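Local structure of transcriptional regulator containing CBS domains (Streptococcus pneumoniae, 6UOF) at residues Val49-Met54 / Ser71-Leu76; Arg38-Asn43 / Phe95-Val100; Leu3-Leu8 / Leu79-Ala84. The protein probably regulates transcription, its paired CBS domains (the part described here) probably forming a module that senses adenine-containing nucleotides, as in related proteins. All coordinates share one frame; numbering follows the deposited sequence. Where two conformers were deposited one is given.

Overall arrangement
Interactions 1 and 2 build the middle of the CBS pair, their centres about 6 Å apart. Strands 39-42 and 48-52 are neighbours in one sheet, so the carbonyl of Phe39 faces the amide of Val52, with Phe39 O and Val52 N 2.9 Å apart. Interaction 2 joins that sheet to strand 97-101 of the other, while interaction 1 brings the connecting loop against its edge. Interaction 3 lies farther out, its centre about 16 Å from that of interaction 2 and about 20 Å from that of interaction 1; interactions 2 and 3 touch where Val100 CG2 meets Val5 CG1 at 3.6 Å. A bound sodium ion is about 7 Å from the side chain of Phe39; no nucleotide is bound.

Interaction 1 (Val49-Met54 / Ser71-Leu76); sequences VGVVTM and SRSLFL
Val51 and Ser71 hold the two backbones together as a single antiparallel, hydrogen-bonded pair. Ser71 N donates to Val51 O at 2.8 Å, and Val51 N returns a bond to Ser71 O at 3.1 Å. The bridge ties the two CBS sequence repeats together: 48-52 is an edge strand of the first, while 71-76, between helices 54-57 and 83-93, belongs to the second. Packing is tightest beside this pair, where Gly50 CA comes within 3.2 Å of Ser71 O. Val51 spreads its methyls over the loop, CG1 reaching Ser73 OG at 3.7 Å and CG2 reaching Arg72 O at 3.8 Å.

Toward solvent the links become indirect. One water donates to Val49 O, accepts from Ser73 N and lies above one face of the Arg72 guanidinium, toward its rim. In the conformer described, a second water joins Thr53 OG1 to Ser71 OG, which also bonds Asp56. Strand 48-52 takes the 71-76 loop along one edge and, as Val49, Gly50 and Val52 bond Val41 and Phe39, strand 39-42 along the other; Val51 reaches Met97 and Pro99 of strand 97-101, and Val52 packs on Tyr27 of helix 24-34.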
loop_
_atom_site.group_PDB
_atom_site.type_symbol
_atom_site.label_atom_id
_atom_site.label_comp_id
_atom_site.label_asym_id
_atom_site.label_seq_id
_atom_site.Cartn_x
_atom_site.Cartn_y
_atom_site.Cartn_z
ATOM N N VAL A 49 3.154 -8.094 3.905
ATOM C CA VAL A 49 2.486 -8.908 4.964
ATOM C C VAL A 49 1.199 -8.233 5.446
ATOM O O VAL A 49 0.489 -8.843 6.257
ATOM C CB VAL A 49 3.456 -9.160 6.126
ATOM C CG1 VAL A 49 4.556 -10.127 5.722
ATOM C CG2 VAL A 49 4.043 -7.878 6.691
ATOM N N GLY A 50 0.920 -7.021 4.978
ATOM C CA GLY A 50 -0.295 -6.309 5.396
ATOM C C GLY A 50 -0.278 -4.890 4.878
ATOM O O GLY A 50 0.641 -4.507 4.120
ATOM N N VAL A 51 -1.295 -4.137 5.262
ATOM C CA VAL A 51 -1.391 -2.697 4.947
ATOM C C VAL A 51 -1.757 -1.979 6.246
ATOM O O VAL A 51 -2.420 -2.583 7.123
ATOM C CB VAL A 51 -2.417 -2.435 3.830
ATOM C CG1 VAL A 51 -1.973 -2.978 2.478
ATOM C CG2 VAL A 51 -3.804 -2.946 4.186
ATOM N N VAL A 52 -1.311 -0.753 6.393
ATOM C CA VAL A 52 -1.631 0.019 7.622
ATOM C C VAL A 52 -2.341 1.308 7.202
ATOM O O VAL A 52 -1.861 2.015 6.291
ATOM C CB VAL A 52 -0.396 0.250 8.516
ATOM C CG1 VAL A 52 0.734 0.974 7.808
ATOM C CG2 VAL A 52 -0.756 0.956 9.809
ATOM N N THR A 53 -3.488 1.551 7.829
ATOM C CA THR A 53 -4.340 2.741 7.569
ATOM C C THR A 53 -4.522 3.515 8.869
ATOM O O THR A 53 -4.150 3.039 9.935
ATOM C CB THR A 53 -5.710 2.311 7.035
ATOM O OG1 THR A 53 -6.434 1.727 8.124
ATOM C CG2 THR A 53 -5.590 1.327 5.891
HETATM N N MSE A 54 -5.117 4.702 8.785
HETATM C CA MSE A 54 -5.310 5.505 9.974
HETATM C C MSE A 54 -6.337 4.823 10.886
HETATM O O MSE A 54 -6.252 4.939 12.108
HETATM C CB MSE A 54 -5.716 6.934 9.609
HETATM C CG MSE A 54 -5.751 7.863 10.800
HETATM SE SE MSE A 54 -4.060 8.152 11.738
HETATM C CE MSE A 54 -3.097 9.189 10.398
ATOM N N SER A 71 -3.686 -4.210 8.956
ATOM C CA SER A 71 -4.788 -4.932 8.345
ATOM C C SER A 71 -4.259 -6.003 7.388
ATOM O O SER A 71 -3.055 -5.965 7.030
ATOM C CB SER A 71 -5.680 -4.002 7.551
ATOM O OG SER A 71 -6.284 -3.019 8.369
ATOM N N ARG A 72 -5.150 -6.899 6.960
ATOM C CA ARG A 72 -4.811 -7.917 5.938
ATOM C C ARG A 72 -4.708 -7.255 4.560
ATOM O O ARG A 72 -5.489 -6.321 4.258
ATOM C CB ARG A 72 -5.889 -9.001 5.863
ATOM C CG ARG A 72 -6.136 -9.801 7.140
ATOM C CD ARG A 72 -4.921 -10.532 7.675
ATOM N NE ARG A 72 -4.009 -9.643 8.371
ATOM C CZ ARG A 72 -2.741 -9.915 8.662
ATOM N NH1 ARG A 72 -2.004 -9.009 9.283
ATOM N NH2 ARG A 72 -2.207 -11.064 8.299
ATOM N N SER A 73 -3.769 -7.745 3.761
ATOM C CA SER A 73 -3.621 -7.305 2.355
ATOM C C SER A 73 -4.009 -8.490 1.464
ATOM O O SER A 73 -3.234 -9.469 1.407
ATOM C CB SER A 73 -2.224 -6.849 2.087
ATOM O OG SER A 73 -2.125 -6.305 0.778
ATOM N N LEU A 74 -5.182 -8.425 0.825
ATOM C CA LEU A 74 -5.685 -9.521 -0.056
ATOM C C LEU A 74 -5.633 -9.085 -1.527
ATOM O O LEU A 74 -5.447 -9.957 -2.407
ATOM C CB LEU A 74 -7.125 -9.854 0.340
ATOM C CG LEU A 74 -7.817 -10.894 -0.539
ATOM C CD1 LEU A 74 -7.148 -12.255 -0.393
ATOM C CD2 LEU A 74 -9.295 -10.994 -0.198
ATOM N N PHE A 75 -5.868 -7.795 -1.782
ATOM C CA PHE A 75 -5.812 -7.257 -3.159
ATOM C C PHE A 75 -4.394 -6.773 -3.435
ATOM O O PHE A 75 -3.940 -5.820 -2.800
ATOM C CB PHE A 75 -6.880 -6.180 -3.354
ATOM C CG PHE A 75 -6.994 -5.627 -4.751
ATOM C CD1 PHE A 75 -6.723 -6.412 -5.863
ATOM C CD2 PHE A 75 -7.499 -4.356 -4.953
ATOM C CE1 PHE A 75 -6.857 -5.898 -7.144
ATOM C CE2 PHE A 75 -7.647 -3.849 -6.234
ATOM C CZ PHE A 75 -7.336 -4.628 -7.322
ATOM N N LEU A 76 -3.730 -7.486 -4.336
ATOM C CA LEU A 76 -2.351 -7.183 -4.783
ATOM C C LEU A 76 -2.345 -7.227 -6.304
ATOM O O LEU A 76 -3.092 -8.038 -6.881
ATOM C CB LEU A 76 -1.386 -8.229 -4.225
ATOM C CG LEU A 76 -1.310 -8.310 -2.706
ATOM C CD1 LEU A 76 -0.555 -9.558 -2.254
ATOM C CD2 LEU A 76 -0.689 -7.059 -2.114
HETATM O O HOH W 1 -1.953 -9.613 4.994
HETATM O O HOH W 2 -8.074 -0.449 8.151
#

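Interaction 2 (Arg38-Asn43 / Phe95-Val100); sequences RFPVIN and FEMVPV
Met97, a selenomethionine in this crystal, carries the apolar part of the contact by laying its terminal methyl on the backbone from Arg38 to Pro40. Its CE is 3.7 Å from Arg38 C and 3.7 Å from Phe39 C, and 3.8 Å from Pro40 N, so it meets main chain before side chain; among side-chain atoms Arg38 CB, 4.1 Å from CE, and Pro40 CD come next. CG stands anti to the backbone N, and the chain then bends twice, the last torsion (chi3 -66°) folding CE onto the main chain of Arg38-Pro40. Two residues along the strand, two prolines meet through their rings, Pro40 CB lying 4.3 Å from Pro99 CG. Both prolines hold the same place in similar strand sequences, FPVI and VPVV, as expected for the two repeats of a CBS pair.

The polar part is looser. Arg38 runs extended from CG to NE and passes obliquely over Glu96, whose CG sits over one face of the guanidinium, 3.4 Å from NH1. In the conformer described, the carboxylate plane is turned 81° from the guanidinium plane and NH1 stays 5.1 Å from Glu96 OE1, too far for a salt bridge.

Backbone hydrogen bonding is spent elsewhere. The axes of strands 39-42 and 97-100 approach to 7.5 Å at 35°, and the two belong to different sheets: Phe39 and Val41 bond strand 48-52, Pro40 and Ile42 bond Leu18, and Arg38 O takes the hydroxyl of Tyr15. Val110 and Leu107 of strand 107-112 continue the apolar layer around Met97 and Pro40. This chemistry implies that the two CBS repeats are held together here chiefly by van der Waals packing, with any attraction between Arg38 and Glu96 probably a weak supplement.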
loop_
_atom_site.group_PDB
_atom_site.type_symbol
_atom_site.label_atom_id
_atom_site.label_comp_id
_atom_site.label_asym_id
_atom_site.label_seq_id
_atom_site.Cartn_x
_atom_site.Cartn_y
_atom_site.Cartn_z
ATOM N N ARG A 38 -2.265 5.518 3.997
ATOM C CA ARG A 38 -2.429 4.063 3.784
ATOM C C ARG A 38 -1.150 3.551 3.134
ATOM O O ARG A 38 -0.805 3.996 2.032
ATOM C CB ARG A 38 -3.676 3.766 2.963
ATOM C CG ARG A 38 -4.934 4.309 3.621
ATOM C CD ARG A 38 -6.222 3.870 2.971
ATOM N NE ARG A 38 -7.343 4.366 3.750
ATOM C CZ ARG A 38 -8.616 4.147 3.466
ATOM N NH1 ARG A 38 -8.951 3.419 2.414
ATOM N NH2 ARG A 38 -9.555 4.646 4.246
ATOM N N PHE A 39 -0.473 2.662 3.836
ATOM C CA PHE A 39 0.836 2.184 3.325
ATOM C C PHE A 39 0.943 0.672 3.337
ATOM O O PHE A 39 0.429 0.005 4.247
ATOM C CB PHE A 39 1.993 2.708 4.177
ATOM C CG PHE A 39 2.072 4.209 4.234
ATOM C CD1 PHE A 39 2.552 4.930 3.151
ATOM C CD2 PHE A 39 1.646 4.913 5.343
ATOM C CE1 PHE A 39 2.602 6.312 3.188
ATOM C CE2 PHE A 39 1.713 6.290 5.386
ATOM C CZ PHE A 39 2.183 6.990 4.307
ATOM N N PRO A 40 1.662 0.077 2.351
ATOM C CA PRO A 40 1.984 -1.348 2.420
ATOM C C PRO A 40 3.024 -1.569 3.518
ATOM O O PRO A 40 3.845 -0.710 3.797
ATOM C CB PRO A 40 2.583 -1.647 1.045
ATOM C CG PRO A 40 3.210 -0.322 0.612
ATOM C CD PRO A 40 2.277 0.737 1.177
ATOM N N VAL A 41 2.979 -2.767 4.089
ATOM C CA VAL A 41 3.941 -3.187 5.145
ATOM C C VAL A 41 4.714 -4.411 4.664
ATOM O O VAL A 41 4.086 -5.362 4.191
ATOM C CB VAL A 41 3.209 -3.512 6.453
ATOM C CG1 VAL A 41 4.226 -3.784 7.537
ATOM C CG2 VAL A 41 2.264 -2.392 6.865
ATOM N N ILE A 42 6.038 -4.354 4.816
ATOM C CA ILE A 42 6.892 -5.499 4.392
ATOM C C ILE A 42 7.604 -6.133 5.585
ATOM O O ILE A 42 7.895 -5.464 6.571
ATOM C CB ILE A 42 7.924 -5.063 3.338
ATOM C CG1 ILE A 42 8.869 -3.974 3.858
ATOM C CG2 ILE A 42 7.227 -4.685 2.049
ATOM C CD1 ILE A 42 10.051 -3.667 2.949
ATOM N N ASN A 43 7.915 -7.411 5.423
ATOM C CA ASN A 43 8.757 -8.089 6.432
ATOM C C ASN A 43 10.227 -7.982 6.003
ATOM O O ASN A 43 10.543 -7.308 4.991
ATOM C CB ASN A 43 8.295 -9.527 6.678
ATOM C CG ASN A 43 8.479 -10.440 5.486
ATOM O OD1 ASN A 43 9.145 -10.078 4.517
ATOM N ND2 ASN A 43 7.919 -11.636 5.562
ATOM N N PHE A 95 -11.383 0.927 -2.387
ATOM C CA PHE A 95 -9.945 1.044 -2.073
ATOM C C PHE A 95 -9.420 2.429 -2.463
ATOM O O PHE A 95 -9.861 3.021 -3.481
ATOM C CB PHE A 95 -9.134 0.020 -2.871
ATOM C CG PHE A 95 -9.173 -1.389 -2.341
ATOM C CD1 PHE A 95 -10.137 -2.298 -2.761
ATOM C CD2 PHE A 95 -8.213 -1.814 -1.435
ATOM C CE1 PHE A 95 -10.132 -3.599 -2.279
ATOM C CE2 PHE A 95 -8.228 -3.108 -0.946
ATOM C CZ PHE A 95 -9.193 -3.991 -1.363
ATOM N N GLU A 96 -8.413 2.880 -1.726
ATOM C CA GLU A 96 -7.688 4.149 -2.005
ATOM C C GLU A 96 -6.299 3.836 -2.563
ATOM O O GLU A 96 -5.713 4.645 -3.266
ATOM C CB GLU A 96 -7.530 4.973 -0.726
ATOM C CG GLU A 96 -8.823 5.570 -0.195
ATOM C CD GLU A 96 -9.274 6.848 -0.884
ATOM O OE1 GLU A 96 -10.052 7.595 -0.267
ATOM O OE2 GLU A 96 -8.822 7.113 -2.017
HETATM N N MSE A 97 -5.801 2.623 -2.288
HETATM C CA MSE A 97 -4.375 2.269 -2.596
HETATM C C MSE A 97 -4.319 0.752 -2.735
HETATM O O MSE A 97 -5.045 0.073 -2.030
HETATM C CB MSE A 97 -3.497 2.733 -1.430
HETATM C CG MSE A 97 -2.011 2.423 -1.496
HETATM SE SE MSE A 97 -1.564 0.643 -0.834
HETATM C CE MSE A 97 -1.929 0.541 1.071
ATOM N N VAL A 98 -3.535 0.255 -3.687
ATOM C CA VAL A 98 -3.316 -1.174 -3.851
ATOM C C VAL A 98 -1.817 -1.417 -3.989
ATOM O O VAL A 98 -1.148 -0.768 -4.805
ATOM C CB VAL A 98 -4.064 -1.754 -5.061
ATOM C CG1 VAL A 98 -3.900 -3.268 -5.140
ATOM C CG2 VAL A 98 -5.536 -1.376 -5.041
ATOM N N PRO A 99 -1.229 -2.339 -3.195
ATOM C CA PRO A 99 0.186 -2.646 -3.362
ATOM C C PRO A 99 0.492 -3.367 -4.680
ATOM O O PRO A 99 -0.294 -4.174 -5.153
ATOM C CB PRO A 99 0.502 -3.571 -2.184
ATOM C CG PRO A 99 -0.622 -3.338 -1.200
ATOM C CD PRO A 99 -1.832 -3.091 -2.076
ATOM N N VAL A 100 1.661 -3.036 -5.238
ATOM C CA VAL A 100 2.173 -3.665 -6.482
ATOM C C VAL A 100 3.319 -4.582 -6.066
ATOM O O VAL A 100 4.234 -4.088 -5.392
ATOM C CB VAL A 100 2.635 -2.601 -7.494
ATOM C CG1 VAL A 100 3.139 -3.233 -8.781
ATOM C CG2 VAL A 100 1.526 -1.593 -7.787
#

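Interaction 3 (Leu3-Leu8 / Leu79-Ala84); sequences LTVEKL and LSTNIA
The flat carbonyl groups of Leu79, Thr81 and Leu3 are met by amides in three different ways. Glu6 N lies in the Leu79 carbonyl plane, on a lone pair, with Glu6 N and Leu79 O 3.0 Å apart. Val5 N approaches Thr81 O at 2.9 Å almost straight on (C=O...N 166°). Ile83 N is tilted 23° from the plane of the Leu3 carbonyl, 3.0 Å from Leu3 O. The carboxamide of Asn82 works differently: Ala84 N bonds its OD1 at 2.8 Å from above the plane, 41° out of it, and this side chain is the N-cap of helix 83-93, while its ND2 reaches Asp1.

The N-terminal arm of the chain is thus bonded to the loop leading into helix 83-93, within the second CBS sequence repeat. It docks beside a sheet in which strand 10-11, a few residues on, pairs with strand 107-112, which in turn pairs with 97-101, consistent with the interlocked repeats of a CBS pair.

Ile83 fills the apolar side. Its CG1, anti to its own carbonyl carbon, comes to 3.5 Å from Thr4 C. Leu3 reaches it with CG, 3.9 Å from Ile83 CG1, and in the conformer described Leu8 CD1 is 3.7 Å from Ile83 CD1. Val5 and Thr81 lie side by side and point the same way, Val5 CG2 against Thr81 CB. Beyond them Val86 of the helix, Val100 and Val111 pack on Val5, and a diethylene glycol molecule, probably from the crystallisation liquor, lies about 4 Å from the side chain of Ile83.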
loop_
_atom_site.group_PDB
_atom_site.type_symbol
_atom_site.label_atom_id
_atom_site.label_comp_id
_atom_site.label_asym_id
_atom_site.label_seq_id
_atom_site.Cartn_x
_atom_site.Cartn_y
_atom_site.Cartn_z
ATOM N N LEU A 3 -3.438 -0.348 -21.212
ATOM C CA LEU A 3 -3.050 0.418 -19.991
ATOM C C LEU A 3 -2.869 -0.541 -18.809
ATOM O O LEU A 3 -3.859 -1.146 -18.356
ATOM C CB LEU A 3 -4.064 1.521 -19.682
ATOM C CG LEU A 3 -3.655 2.448 -18.537
ATOM C CD1 LEU A 3 -2.335 3.143 -18.826
ATOM C CD2 LEU A 3 -4.733 3.474 -18.257
ATOM N N THR A 4 -1.626 -0.648 -18.332
ATOM C CA THR A 4 -1.277 -1.559 -17.215
ATOM C C THR A 4 -0.777 -0.782 -15.990
ATOM O O THR A 4 -0.476 0.410 -16.101
ATOM C CB THR A 4 -0.194 -2.538 -17.679
ATOM O OG1 THR A 4 0.918 -1.715 -18.019
ATOM C CG2 THR A 4 -0.609 -3.392 -18.858
ATOM N N VAL A 5 -0.672 -1.484 -14.861
ATOM C CA VAL A 5 -0.140 -0.928 -13.589
ATOM C C VAL A 5 1.256 -0.327 -13.792
ATOM O O VAL A 5 1.553 0.721 -13.206
ATOM C CB VAL A 5 -0.149 -2.037 -12.527
ATOM C CG1 VAL A 5 0.692 -1.692 -11.315
ATOM C CG2 VAL A 5 -1.583 -2.384 -12.126
ATOM N N GLU A 6 2.090 -0.978 -14.598
ATOM C CA GLU A 6 3.469 -0.487 -14.815
ATOM C C GLU A 6 3.491 1.007 -15.182
ATOM O O GLU A 6 4.384 1.727 -14.709
ATOM C CB GLU A 6 4.092 -1.333 -15.926
ATOM C CG GLU A 6 5.583 -1.125 -16.096
ATOM C CD GLU A 6 6.246 -2.096 -17.054
ATOM O OE1 GLU A 6 5.540 -2.712 -17.884
ATOM O OE2 GLU A 6 7.479 -2.228 -16.976
ATOM N N LYS A 7 2.525 1.455 -15.974
ATOM C CA LYS A 7 2.529 2.843 -16.494
ATOM C C LYS A 7 2.119 3.874 -15.432
ATOM O O LYS A 7 2.499 5.036 -15.584
ATOM C CB LYS A 7 1.627 2.897 -17.732
ATOM C CG LYS A 7 2.044 1.952 -18.860
ATOM C CD LYS A 7 1.221 2.049 -20.129
ATOM C CE LYS A 7 1.627 1.038 -21.183
ATOM N NZ LYS A 7 0.786 1.153 -22.399
ATOM N N LEU A 8 1.402 3.444 -14.382
ATOM C CA LEU A 8 0.770 4.348 -13.377
ATOM C C LEU A 8 1.313 4.199 -11.958
ATOM O O LEU A 8 1.060 5.106 -11.147
ATOM C CB LEU A 8 -0.728 4.026 -13.331
ATOM C CG LEU A 8 -1.590 4.684 -14.398
ATOM C CD1 LEU A 8 -3.002 4.116 -14.370
ATOM C CD2 LEU A 8 -1.622 6.180 -14.178
ATOM N N LEU A 79 2.912 -5.589 -12.315
ATOM C CA LEU A 79 3.174 -4.589 -13.385
ATOM C C LEU A 79 2.284 -4.842 -14.610
ATOM O O LEU A 79 1.877 -3.849 -15.245
ATOM C CB LEU A 79 4.663 -4.640 -13.756
ATOM C CG LEU A 79 5.631 -4.212 -12.653
ATOM C CD1 LEU A 79 7.076 -4.348 -13.103
ATOM C CD2 LEU A 79 5.371 -2.788 -12.188
ATOM N N SER A 80 2.018 -6.105 -14.969
ATOM C CA SER A 80 1.243 -6.400 -16.206
ATOM C C SER A 80 -0.268 -6.346 -15.967
ATOM O O SER A 80 -1.012 -6.511 -16.947
ATOM C CB SER A 80 1.625 -7.736 -16.784
ATOM O OG SER A 80 1.214 -8.796 -15.933
ATOM N N THR A 81 -0.714 -6.084 -14.734
ATOM C CA THR A 81 -2.175 -6.094 -14.458
ATOM C C THR A 81 -2.888 -4.959 -15.213
ATOM O O THR A 81 -2.368 -3.816 -15.220
ATOM C CB THR A 81 -2.437 -6.000 -12.952
ATOM O OG1 THR A 81 -1.777 -7.096 -12.313
ATOM C CG2 THR A 81 -3.912 -6.001 -12.616
ATOM N N ASN A 82 -4.040 -5.280 -15.818
ATOM C CA ASN A 82 -4.909 -4.332 -16.563
ATOM C C ASN A 82 -5.498 -3.305 -15.589
ATOM O O ASN A 82 -6.130 -3.709 -14.591
ATOM C CB ASN A 82 -6.038 -5.063 -17.298
ATOM C CG ASN A 82 -6.802 -4.192 -18.277
ATOM O OD1 ASN A 82 -6.898 -2.968 -18.121
ATOM N ND2 ASN A 82 -7.395 -4.816 -19.278
ATOM N N ILE A 83 -5.325 -2.017 -15.885
ATOM C CA ILE A 83 -5.872 -0.932 -15.019
ATOM C C ILE A 83 -7.406 -1.006 -14.977
ATOM O O ILE A 83 -7.961 -0.684 -13.908
ATOM C CB ILE A 83 -5.363 0.447 -15.488
ATOM C CG1 ILE A 83 -3.884 0.630 -15.149
ATOM C CG2 ILE A 83 -6.197 1.578 -14.916
ATOM C CD1 ILE A 83 -3.577 0.573 -13.670
ATOM N N ALA A 84 -8.070 -1.404 -16.067
ATOM C CA ALA A 84 -9.555 -1.501 -16.069
ATOM C C ALA A 84 -10.008 -2.434 -14.942
ATOM O O ALA A 84 -10.970 -2.108 -14.239
ATOM C CB ALA A 84 -10.046 -1.995 -17.406
#